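Local atomic coordinates of HAD-superfamily hydrolase, subfamily IA, variant 1 (Ehrlichia chaffeensis, PDB entry 3KZX), a protein that probably hydrolyses 2-phosphoglycolate to glycolate and phosphate, as a phosphatase of the haloacid dehalogenase (HAD) superfamily. Residues 24-33 with 120-128; 194-204 with 212-221. One frame throughout, in Å; residues are numbered along the deposited sequence. Where two conformers were deposited one is given.

Contact 1 (24-33 with 120-128); sequences QPTAVIFDWY and ITMAIVSNK
Val28 and Phe30 of strand 27-30 each use both backbone polar atoms to zip onto the parallel strand 121-126. Val28 N gives to Thr121 O at 2.9 Å and Phe30 N to Ala123 O at 2.9 Å, while Ala123 N and Val125 N return bonds to Val28 O and Phe30 O. On the face carrying Ile29, its CG2 presses on Val125 CG2 at 3.5 Å, tighter than usual for two methyls. The other face holds a Met-aromatic contact, Met122 SD lying 4.0 Å from Phe30 CE2 and oblique to the ring; helix 108-117 covers this pair. Farther along, Ile124 CD1 reaches Trp32 CE3. Past the strand ends, the Lys128 chain crosses Tyr33 obliquely, and its bend at the last torsion (chi4 61°) carries NZ to a 2.8 Å bond with Tyr33 OH; that hydroxyl also bonds Asp100.

Around these, Asp31 follows the strand directly. Trp32 N meets its OD1 at 2.8 Å from above the carboxylate plane; OD1 also accepts from a water that bonds Tyr33 N and Ser126 OG. Ser126 OG in turn accepts from Lys128 N, an ST turn. OD2 forms a salt bridge with Lys159. An aspartate just after the first strand, central in the sheet, matches the HAD nucleophile position, although Tyr33 stands where the DxDxT motif has its second aspartate; Asp31 is probably the nucleophile that takes the phosphoryl group, as in relatives, held by water, backbone and lysine.

Contact 2 (194-204 with 212-221); sequences IEAGCLPIKYG and ILSFKNFYDI
Tyr203 and Phe218 make the aromatic part of this contact, an offset stack with centroids 4.3 Å apart and planes 20° from parallel. Tyr203 CE1 sits over the centre of the Phe218 ring, whereas Phe218 CZ lies toward the rim of the tyrosine. With CG anti to the backbone N (chi1 175°), Tyr203 extends toward the start of helix 218-229, where Ile221 CD1 meets its ring edge at 3.9 Å from CD1.

Backbone bonds join the parallel strands 199-203 and 213-215. Lys202 N gives to Leu213 O, Phe215 N to Lys202 O at 2.9 Å, and Gly204 N to Phe215 O at 2.9 Å. One water links Pro200 O to Leu213 N at the beginning of the pairing; another ties the Tyr203 hydroxyl to Phe218 N, its oxygen 2.6 Å from Tyr203 OH. Asn217 N-caps that helix, its OD1 accepting from Asp220 N at 2.9 Å.

Apolar side chains fill in along the strands. Ile201 CG2 meets the Phe215 ring edge in its plane, 3.6 Å from CD2, while Leu213 CD1 lies by Leu199 CD2 and alongside Ile201. Pro200 CG touches Ile212 CG1 on the side facing helix 187-195.

Strand 213-215 is an outermost strand of the six-stranded sheet; strand 180-184 flanks 199-203 on its other side, and helix 108-117 packs against Phe218 and Ile221.

In the fold
Both contacts pair neighbouring parallel strands of one six-stranded sheet in the Rossmann-like HAD core, with strand 180-184 between strands 27-30 and 199-203. Contact 1 lies in the buried middle and joins segments far apart in sequence; contact 2 lies at an edge, is partly buried, and joins segments only eight residues apart. Their centres are about 11 Å apart, and they touch where Phe30 CE1 meets Phe218 CE1 at 4.1 Å, beside helix 108-117, which packs against both. Their chemistry diverges beyond the strand ends: contact 1 gathers charged and hydrated groups at the probable active site, whereas contact 2 continues into an aromatic stack and a capped helix.

Contact 1 (24-33 with 120-128)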
loop_
_atom_site.group_PDB
_atom_site.type_symbol
_atom_site.label_atom_id
_atom_site.label_comp_id
_atom_site.label_asym_id
_atom_site.label_seq_id
_atom_site.Cartn_x
_atom_site.Cartn_y
_atom_site.Cartn_z
ATOM N N GLN A 24 -19.506 3.164 11.396
ATOM C CA GLN A 24 -18.187 2.610 11.595
ATOM C C GLN A 24 -17.989 1.478 10.592
ATOM O O GLN A 24 -18.965 0.825 10.201
ATOM C CB GLN A 24 -17.998 2.103 13.020
ATOM C CG GLN A 24 -18.687 0.787 13.362
ATOM C CD GLN A 24 -18.413 0.379 14.787
ATOM O OE1 GLN A 24 -17.915 -0.726 15.063
ATOM N NE2 GLN A 24 -18.701 1.278 15.701
ATOM N N PRO A 25 -16.736 1.240 10.181
ATOM C CA PRO A 25 -16.515 0.215 9.178
ATOM C C PRO A 25 -16.692 -1.207 9.715
ATOM O O PRO A 25 -16.350 -1.500 10.863
ATOM C CB PRO A 25 -15.074 0.471 8.738
ATOM C CG PRO A 25 -14.425 1.052 9.927
ATOM C CD PRO A 25 -15.460 1.893 10.571
ATOM N N THR A 26 -17.257 -2.072 8.878
ATOM C CA THR A 26 -17.320 -3.496 9.168
ATOM C C THR A 26 -15.983 -4.201 8.909
ATOM O O THR A 26 -15.724 -5.271 9.449
ATOM C CB THR A 26 -18.402 -4.198 8.285
ATOM O OG1 THR A 26 -18.128 -3.878 6.900
ATOM C CG2 THR A 26 -19.822 -3.771 8.719
ATOM N N ALA A 27 -15.141 -3.623 8.044
ATOM C CA ALA A 27 -13.788 -4.101 7.818
ATOM C C ALA A 27 -12.945 -2.988 7.205
ATOM O O ALA A 27 -13.495 -2.046 6.612
ATOM C CB ALA A 27 -13.805 -5.337 6.890
ATOM N N VAL A 28 -11.634 -3.067 7.363
ATOM C CA VAL A 28 -10.743 -2.071 6.756
ATOM C C VAL A 28 -9.699 -2.833 5.950
ATOM O O VAL A 28 -8.963 -3.645 6.480
ATOM C CB VAL A 28 -10.060 -1.155 7.782
ATOM C CG1 VAL A 28 -9.091 -0.128 7.072
ATOM C CG2 VAL A 28 -11.121 -0.422 8.631
ATOM N N ILE A 29 -9.637 -2.535 4.662
ATOM C CA ILE A 29 -8.660 -3.132 3.761
ATOM C C ILE A 29 -7.578 -2.090 3.484
ATOM O O ILE A 29 -7.891 -0.934 3.256
ATOM C CB ILE A 29 -9.315 -3.609 2.437
ATOM C CG1 ILE A 29 -10.454 -4.605 2.720
ATOM C CG2 ILE A 29 -8.263 -4.301 1.534
ATOM C CD1 ILE A 29 -11.199 -5.037 1.475
ATOM N N PHE A 30 -6.304 -2.524 3.484
ATOM C CA PHE A 30 -5.164 -1.652 3.224
ATOM C C PHE A 30 -4.387 -2.112 2.023
ATOM O O PHE A 30 -4.201 -3.298 1.842
ATOM C CB PHE A 30 -4.180 -1.664 4.398
ATOM C CG PHE A 30 -4.702 -1.034 5.661
ATOM C CD1 PHE A 30 -4.489 0.326 5.913
ATOM C CD2 PHE A 30 -5.399 -1.775 6.604
ATOM C CE1 PHE A 30 -4.947 0.917 7.058
ATOM C CE2 PHE A 30 -5.875 -1.162 7.774
ATOM C CZ PHE A 30 -5.638 0.164 7.995
ATOM N N ASP A 31 -3.880 -1.179 1.236
ATOM C CA ASP A 31 -2.821 -1.517 0.313
ATOM C C ASP A 31 -1.509 -1.479 1.082
ATOM O O ASP A 31 -1.445 -0.918 2.194
ATOM C CB ASP A 31 -2.806 -0.495 -0.819
ATOM C CG ASP A 31 -2.062 -0.998 -2.077
ATOM O OD1 ASP A 31 -1.484 -2.104 -2.070
ATOM O OD2 ASP A 31 -2.104 -0.270 -3.082
ATOM N N TRP A 32 -0.465 -2.080 0.503
ATOM C CA TRP A 32 0.816 -2.209 1.148
ATOM C C TRP A 32 1.754 -1.057 0.690
ATOM O O TRP A 32 1.920 -0.050 1.386
ATOM C CB TRP A 32 1.370 -3.628 0.867
ATOM C CG TRP A 32 2.628 -3.970 1.519
ATOM C CD1 TRP A 32 3.832 -4.185 0.906
ATOM C CD2 TRP A 32 2.870 -4.105 2.928
ATOM N NE1 TRP A 32 4.794 -4.462 1.840
ATOM C CE2 TRP A 32 4.229 -4.424 3.089
ATOM C CE3 TRP A 32 2.065 -3.989 4.065
ATOM C CZ2 TRP A 32 4.807 -4.640 4.342
ATOM C CZ3 TRP A 32 2.646 -4.197 5.315
ATOM C CH2 TRP A 32 4.006 -4.518 5.436
ATOM N N TYR A 33 2.298 -1.160 -0.510
ATOM C CA TYR A 33 3.263 -0.175 -0.968
ATOM C C TYR A 33 2.591 1.195 -1.172
ATOM O O TYR A 33 1.576 1.281 -1.820
ATOM C CB TYR A 33 3.905 -0.601 -2.286
ATOM C CG TYR A 33 4.959 -1.697 -2.197
ATOM C CD1 TYR A 33 5.865 -1.760 -1.130
ATOM C CD2 TYR A 33 5.080 -2.615 -3.199
ATOM C CE1 TYR A 33 6.811 -2.757 -1.071
ATOM C CE2 TYR A 33 6.056 -3.614 -3.170
ATOM C CZ TYR A 33 6.904 -3.692 -2.107
ATOM O OH TYR A 33 7.876 -4.677 -2.116
ATOM N N ILE A 120 -12.150 -4.588 14.771
ATOM C CA ILE A 120 -12.522 -4.297 13.411
ATOM C C ILE A 120 -11.561 -5.107 12.535
ATOM O O ILE A 120 -10.332 -4.901 12.597
ATOM C CB ILE A 120 -12.356 -2.788 13.068
ATOM C CG1 ILE A 120 -13.070 -1.878 14.081
ATOM C CG2 ILE A 120 -12.719 -2.520 11.606
ATOM C CD1 ILE A 120 -14.455 -1.525 13.798
ATOM N N THR A 121 -12.117 -6.016 11.747
ATOM C CA THR A 121 -11.322 -6.940 10.948
ATOM C C THR A 121 -10.593 -6.191 9.858
ATOM O O THR A 121 -11.155 -5.245 9.277
ATOM C CB THR A 121 -12.226 -8.016 10.295
ATOM O OG1 THR A 121 -13.017 -8.602 11.330
ATOM C CG2 THR A 121 -11.359 -9.109 9.627
ATOM N N MET A 122 -9.365 -6.625 9.582
ATOM C CA MET A 122 -8.518 -5.994 8.577
ATOM C C MET A 122 -7.985 -6.979 7.583
ATOM O O MET A 122 -7.778 -8.181 7.879
ATOM C CB MET A 122 -7.322 -5.276 9.223
ATOM C CG MET A 122 -7.713 -4.146 10.171
ATOM S SD MET A 122 -6.285 -3.476 11.053
ATOM C CE MET A 122 -6.420 -4.527 12.477
ATOM N N ALA A 123 -7.702 -6.445 6.405
ATOM C CA ALA A 123 -7.053 -7.214 5.361
ATOM C C ALA A 123 -6.096 -6.364 4.571
ATOM O O ALA A 123 -6.158 -5.127 4.652
ATOM C CB ALA A 123 -8.091 -7.840 4.451
ATOM N N ILE A 124 -5.186 -7.027 3.847
ATOM C CA ILE A 124 -4.336 -6.360 2.842
ATOM C C ILE A 124 -4.705 -6.875 1.461
ATOM O O ILE A 124 -4.881 -8.089 1.248
ATOM C CB ILE A 124 -2.843 -6.566 3.126
ATOM C CG1 ILE A 124 -2.412 -5.682 4.323
ATOM C CG2 ILE A 124 -1.900 -6.267 1.892
ATOM C CD1 ILE A 124 -1.164 -6.178 4.967
ATOM N N VAL A 125 -4.836 -5.938 0.534
ATOM C CA VAL A 125 -4.972 -6.252 -0.888
ATOM C C VAL A 125 -3.954 -5.430 -1.704
ATOM O O VAL A 125 -4.051 -4.210 -1.759
ATOM C CB VAL A 125 -6.391 -6.018 -1.386
ATOM C CG1 VAL A 125 -6.521 -6.299 -2.907
ATOM C CG2 VAL A 125 -7.358 -6.899 -0.606
ATOM N N SER A 126 -3.004 -6.145 -2.330
ATOM C CA SER A 126 -1.833 -5.605 -2.972
ATOM C C SER A 126 -1.560 -6.329 -4.286
ATOM O O SER A 126 -1.886 -7.525 -4.412
ATOM C CB SER A 126 -0.617 -5.792 -2.044
ATOM O OG SER A 126 0.582 -5.379 -2.677
ATOM N N ASN A 127 -0.949 -5.629 -5.249
ATOM C CA ASN A 127 -0.438 -6.258 -6.464
ATOM C C ASN A 127 0.990 -6.817 -6.335
ATOM O O ASN A 127 1.510 -7.409 -7.279
ATOM C CB ASN A 127 -0.554 -5.322 -7.673
ATOM C CG ASN A 127 -1.988 -5.216 -8.203
ATOM O OD1 ASN A 127 -2.941 -5.844 -7.669
ATOM N ND2 ASN A 127 -2.152 -4.410 -9.275
ATOM N N LYS A 128 1.601 -6.662 -5.175
ATOM C CA LYS A 128 2.830 -7.370 -4.893
ATOM C C LYS A 128 2.592 -8.882 -4.896
ATOM O O LYS A 128 1.551 -9.367 -4.449
ATOM C CB LYS A 128 3.427 -6.943 -3.565
ATOM C CG LYS A 128 4.768 -7.558 -3.237
ATOM C CD LYS A 128 5.305 -7.035 -1.919
ATOM C CE LYS A 128 6.587 -7.697 -1.528
ATOM N NZ LYS A 128 7.669 -7.472 -2.537
HETATM O O HOH W 1 -15.152 -6.251 11.826
HETATM O O HOH W 2 -0.912 -2.705 -5.386
HETATM O O HOH W 3 1.105 -2.745 -2.668
#

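Contact 2 (194-204 with 212-221)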
loop_
_atom_site.group_PDB
_atom_site.type_symbol
_atom_site.label_atom_id
_atom_site.label_comp_id
_atom_site.label_asym_id
_atom_site.label_seq_id
_atom_site.Cartn_x
_atom_site.Cartn_y
_atom_site.Cartn_z
ATOM N N ILE A 194 -14.465 0.540 -5.710
ATOM C CA ILE A 194 -15.766 0.907 -6.309
ATOM C C ILE A 194 -16.395 -0.265 -7.049
ATOM O O ILE A 194 -17.581 -0.561 -6.831
ATOM C CB ILE A 194 -15.623 2.127 -7.229
ATOM C CG1 ILE A 194 -15.256 3.377 -6.432
ATOM C CG2 ILE A 194 -16.918 2.425 -8.030
ATOM C CD1 ILE A 194 -15.007 4.590 -7.335
ATOM N N GLU A 195 -15.600 -0.982 -7.862
ATOM C CA GLU A 195 -16.083 -2.134 -8.652
ATOM C C GLU A 195 -16.517 -3.269 -7.709
ATOM O O GLU A 195 -17.388 -4.076 -8.038
ATOM C CB GLU A 195 -15.000 -2.640 -9.640
ATOM C CG GLU A 195 -14.738 -1.730 -10.927
ATOM C CD GLU A 195 -13.924 -2.421 -12.051
ATOM O OE1 GLU A 195 -12.939 -1.815 -12.587
ATOM O OE2 GLU A 195 -14.265 -3.566 -12.411
ATOM N N ALA A 196 -15.897 -3.331 -6.533
ATOM C CA ALA A 196 -16.242 -4.324 -5.512
ATOM C C ALA A 196 -17.419 -3.947 -4.612
ATOM O O ALA A 196 -17.816 -4.751 -3.794
ATOM C CB ALA A 196 -15.033 -4.634 -4.624
ATOM N N GLY A 197 -17.934 -2.735 -4.745
ATOM C CA GLY A 197 -19.073 -2.283 -3.932
ATOM C C GLY A 197 -18.683 -1.750 -2.560
ATOM O O GLY A 197 -19.543 -1.681 -1.650
ATOM N N CYS A 198 -17.411 -1.385 -2.415
ATOM C CA CYS A 198 -16.822 -0.963 -1.151
ATOM C C CYS A 198 -16.481 0.540 -1.187
ATOM O O CYS A 198 -16.630 1.183 -2.214
ATOM C CB CYS A 198 -15.576 -1.797 -0.852
ATOM S SG CYS A 198 -15.891 -3.558 -0.643
ATOM N N LEU A 199 -16.102 1.101 -0.050
ATOM C CA LEU A 199 -15.844 2.521 0.051
ATOM C C LEU A 199 -14.347 2.755 -0.071
ATOM O O LEU A 199 -13.570 2.401 0.838
ATOM C CB LEU A 199 -16.298 3.100 1.404
ATOM C CG LEU A 199 -16.304 4.618 1.491
ATOM C CD1 LEU A 199 -17.435 5.191 0.627
ATOM C CD2 LEU A 199 -16.422 5.081 2.985
ATOM N N PRO A 200 -13.946 3.452 -1.134
ATOM C CA PRO A 200 -12.557 3.871 -1.196
ATOM C C PRO A 200 -12.255 5.024 -0.262
ATOM O O PRO A 200 -13.063 5.932 -0.136
ATOM C CB PRO A 200 -12.404 4.301 -2.646
ATOM C CG PRO A 200 -13.756 4.830 -3.023
ATOM C CD PRO A 200 -14.760 4.031 -2.208
ATOM N N ILE A 201 -11.107 4.979 0.395
ATOM C CA ILE A 201 -10.525 6.146 1.072
ATOM C C ILE A 201 -9.114 6.357 0.471
ATOM O O ILE A 201 -8.263 5.473 0.548
ATOM C CB ILE A 201 -10.456 5.939 2.582
ATOM C CG1 ILE A 201 -11.850 5.641 3.123
ATOM C CG2 ILE A 201 -9.870 7.188 3.265
ATOM C CD1 ILE A 201 -11.906 5.487 4.650
ATOM N N LYS A 202 -8.899 7.499 -0.179
ATOM C CA LYS A 202 -7.603 7.801 -0.788
ATOM C C LYS A 202 -6.633 8.277 0.274
ATOM O O LYS A 202 -6.934 9.225 1.047
ATOM C CB LYS A 202 -7.722 8.842 -1.897
ATOM C CG LYS A 202 -6.394 9.126 -2.655
ATOM C CD LYS A 202 -6.550 10.205 -3.698
ATOM C CE LYS A 202 -6.154 11.627 -3.199
ATOM N NZ LYS A 202 -4.653 11.856 -3.058
ATOM N N TYR A 203 -5.476 7.622 0.306
ATOM C CA TYR A 203 -4.374 7.971 1.190
ATOM C C TYR A 203 -3.289 8.691 0.383
ATOM O O TYR A 203 -2.898 8.251 -0.707
ATOM C CB TYR A 203 -3.786 6.679 1.791
ATOM C CG TYR A 203 -2.572 6.919 2.628
ATOM C CD1 TYR A 203 -2.699 7.287 3.980
ATOM C CD2 TYR A 203 -1.310 6.812 2.088
ATOM C CE1 TYR A 203 -1.593 7.533 4.765
ATOM C CE2 TYR A 203 -0.164 7.077 2.858
ATOM C CZ TYR A 203 -0.318 7.428 4.203
ATOM O OH TYR A 203 0.792 7.670 4.983
ATOM N N GLY A 204 -2.776 9.779 0.919
ATOM C CA GLY A 204 -1.545 10.359 0.377
ATOM C C GLY A 204 -1.852 11.566 -0.464
ATOM O O GLY A 204 -2.736 12.345 -0.112
ATOM N N ILE A 212 -14.300 11.604 -3.445
ATOM C CA ILE A 212 -13.868 10.450 -2.648
ATOM C C ILE A 212 -13.211 10.938 -1.355
ATOM O O ILE A 212 -12.505 11.936 -1.362
ATOM C CB ILE A 212 -12.943 9.583 -3.542
ATOM C CG1 ILE A 212 -13.814 8.702 -4.458
ATOM C CG2 ILE A 212 -11.991 8.700 -2.789
ATOM C CD1 ILE A 212 -13.062 8.203 -5.624
ATOM N N LEU A 213 -13.496 10.265 -0.248
ATOM C CA LEU A 213 -12.854 10.599 1.028
ATOM C C LEU A 213 -11.352 10.512 0.822
ATOM O O LEU A 213 -10.874 9.532 0.245
ATOM C CB LEU A 213 -13.242 9.615 2.138
ATOM C CG LEU A 213 -14.422 9.865 3.031
ATOM C CD1 LEU A 213 -14.621 8.631 3.951
ATOM C CD2 LEU A 213 -14.236 11.159 3.828
ATOM N N SER A 214 -10.621 11.516 1.312
ATOM C CA SER A 214 -9.169 11.605 1.141
ATOM C C SER A 214 -8.523 12.083 2.434
ATOM O O SER A 214 -8.995 13.034 3.036
ATOM C CB SER A 214 -8.836 12.624 0.049
ATOM O OG SER A 214 -9.419 12.200 -1.169
ATOM N N PHE A 215 -7.431 11.439 2.813
ATOM C CA PHE A 215 -6.621 11.833 3.958
ATOM C C PHE A 215 -5.151 11.743 3.591
ATOM O O PHE A 215 -4.766 10.905 2.765
ATOM C CB PHE A 215 -6.891 10.905 5.144
ATOM C CG PHE A 215 -8.277 11.017 5.692
ATOM C CD1 PHE A 215 -8.600 12.017 6.605
ATOM C CD2 PHE A 215 -9.265 10.109 5.309
ATOM C CE1 PHE A 215 -9.887 12.093 7.118
ATOM C CE2 PHE A 215 -10.529 10.195 5.803
ATOM C CZ PHE A 215 -10.845 11.153 6.725
ATOM N N LYS A 216 -4.343 12.595 4.217
ATOM C CA LYS A 216 -2.927 12.718 3.909
ATOM C C LYS A 216 -2.044 11.863 4.852
ATOM O O LYS A 216 -0.897 11.549 4.544
ATOM C CB LYS A 216 -2.514 14.182 3.949
ATOM C CG LYS A 216 -3.129 14.994 2.830
ATOM C CD LYS A 216 -2.681 16.435 2.877
ATOM C CE LYS A 216 -3.176 17.197 1.632
ATOM N NZ LYS A 216 -3.132 18.688 1.880
ATOM N N ASN A 217 -2.600 11.435 5.972
ATOM C CA ASN A 217 -1.824 10.654 6.926
ATOM C C ASN A 217 -2.705 9.752 7.761
ATOM O O ASN A 217 -3.915 9.948 7.827
ATOM C CB ASN A 217 -1.003 11.589 7.797
ATOM C CG ASN A 217 -1.877 12.470 8.641
ATOM O OD1 ASN A 217 -2.573 11.977 9.501
ATOM N ND2 ASN A 217 -1.880 13.769 8.365
ATOM N N PHE A 218 -2.083 8.774 8.410
ATOM C CA PHE A 218 -2.824 7.777 9.165
ATOM C C PHE A 218 -3.334 8.278 10.505
ATOM O O PHE A 218 -4.237 7.675 11.078
ATOM C CB PHE A 218 -1.960 6.541 9.368
ATOM C CG PHE A 218 -1.857 5.690 8.161
ATOM C CD1 PHE A 218 -3.001 5.171 7.558
ATOM C CD2 PHE A 218 -0.630 5.384 7.623
ATOM C CE1 PHE A 218 -2.894 4.374 6.424
ATOM C CE2 PHE A 218 -0.540 4.621 6.505
ATOM C CZ PHE A 218 -1.667 4.108 5.902
ATOM N N TYR A 219 -2.786 9.377 11.016
ATOM C CA TYR A 219 -3.299 9.942 12.283
ATOM C C TYR A 219 -4.734 10.489 12.073
ATOM O O TYR A 219 -5.639 10.234 12.863
ATOM C CB TYR A 219 -2.368 11.047 12.841
ATOM C CG TYR A 219 -0.887 10.713 12.974
ATOM C CD1 TYR A 219 -0.418 9.848 13.968
ATOM C CD2 TYR A 219 0.055 11.308 12.132
ATOM C CE1 TYR A 219 0.959 9.566 14.100
ATOM C CE2 TYR A 219 1.413 11.044 12.259
ATOM C CZ TYR A 219 1.860 10.170 13.240
ATOM O OH TYR A 219 3.220 9.916 13.348
ATOM N N ASP A 220 -4.946 11.198 10.969
ATOM C CA ASP A 220 -6.258 11.727 10.629
ATOM C C ASP A 220 -7.258 10.618 10.319
ATOM O O ASP A 220 -8.420 10.717 10.725
ATOM C CB ASP A 220 -6.184 12.720 9.455
ATOM C CG ASP A 220 -5.391 14.000 9.804
ATOM O OD1 ASP A 220 -5.361 14.414 10.983
ATOM O OD2 ASP A 220 -4.814 14.613 8.896
ATOM N N ILE A 221 -6.795 9.539 9.683
ATOM C CA ILE A 221 -7.684 8.422 9.382
ATOM C C ILE A 221 -8.089 7.744 10.678
ATOM O O ILE A 221 -9.266 7.421 10.870
ATOM C CB ILE A 221 -7.047 7.395 8.463
ATOM C CG1 ILE A 221 -6.819 8.001 7.066
ATOM C CG2 ILE A 221 -7.909 6.100 8.415
ATOM C CD1 ILE A 221 -5.977 7.120 6.091
HETATM O O HOH W 4 -15.122 7.785 -0.459
HETATM O O HOH W 5 -5.348 11.804 -0.209
HETATM O O HOH W 6 0.748 8.605 7.442
#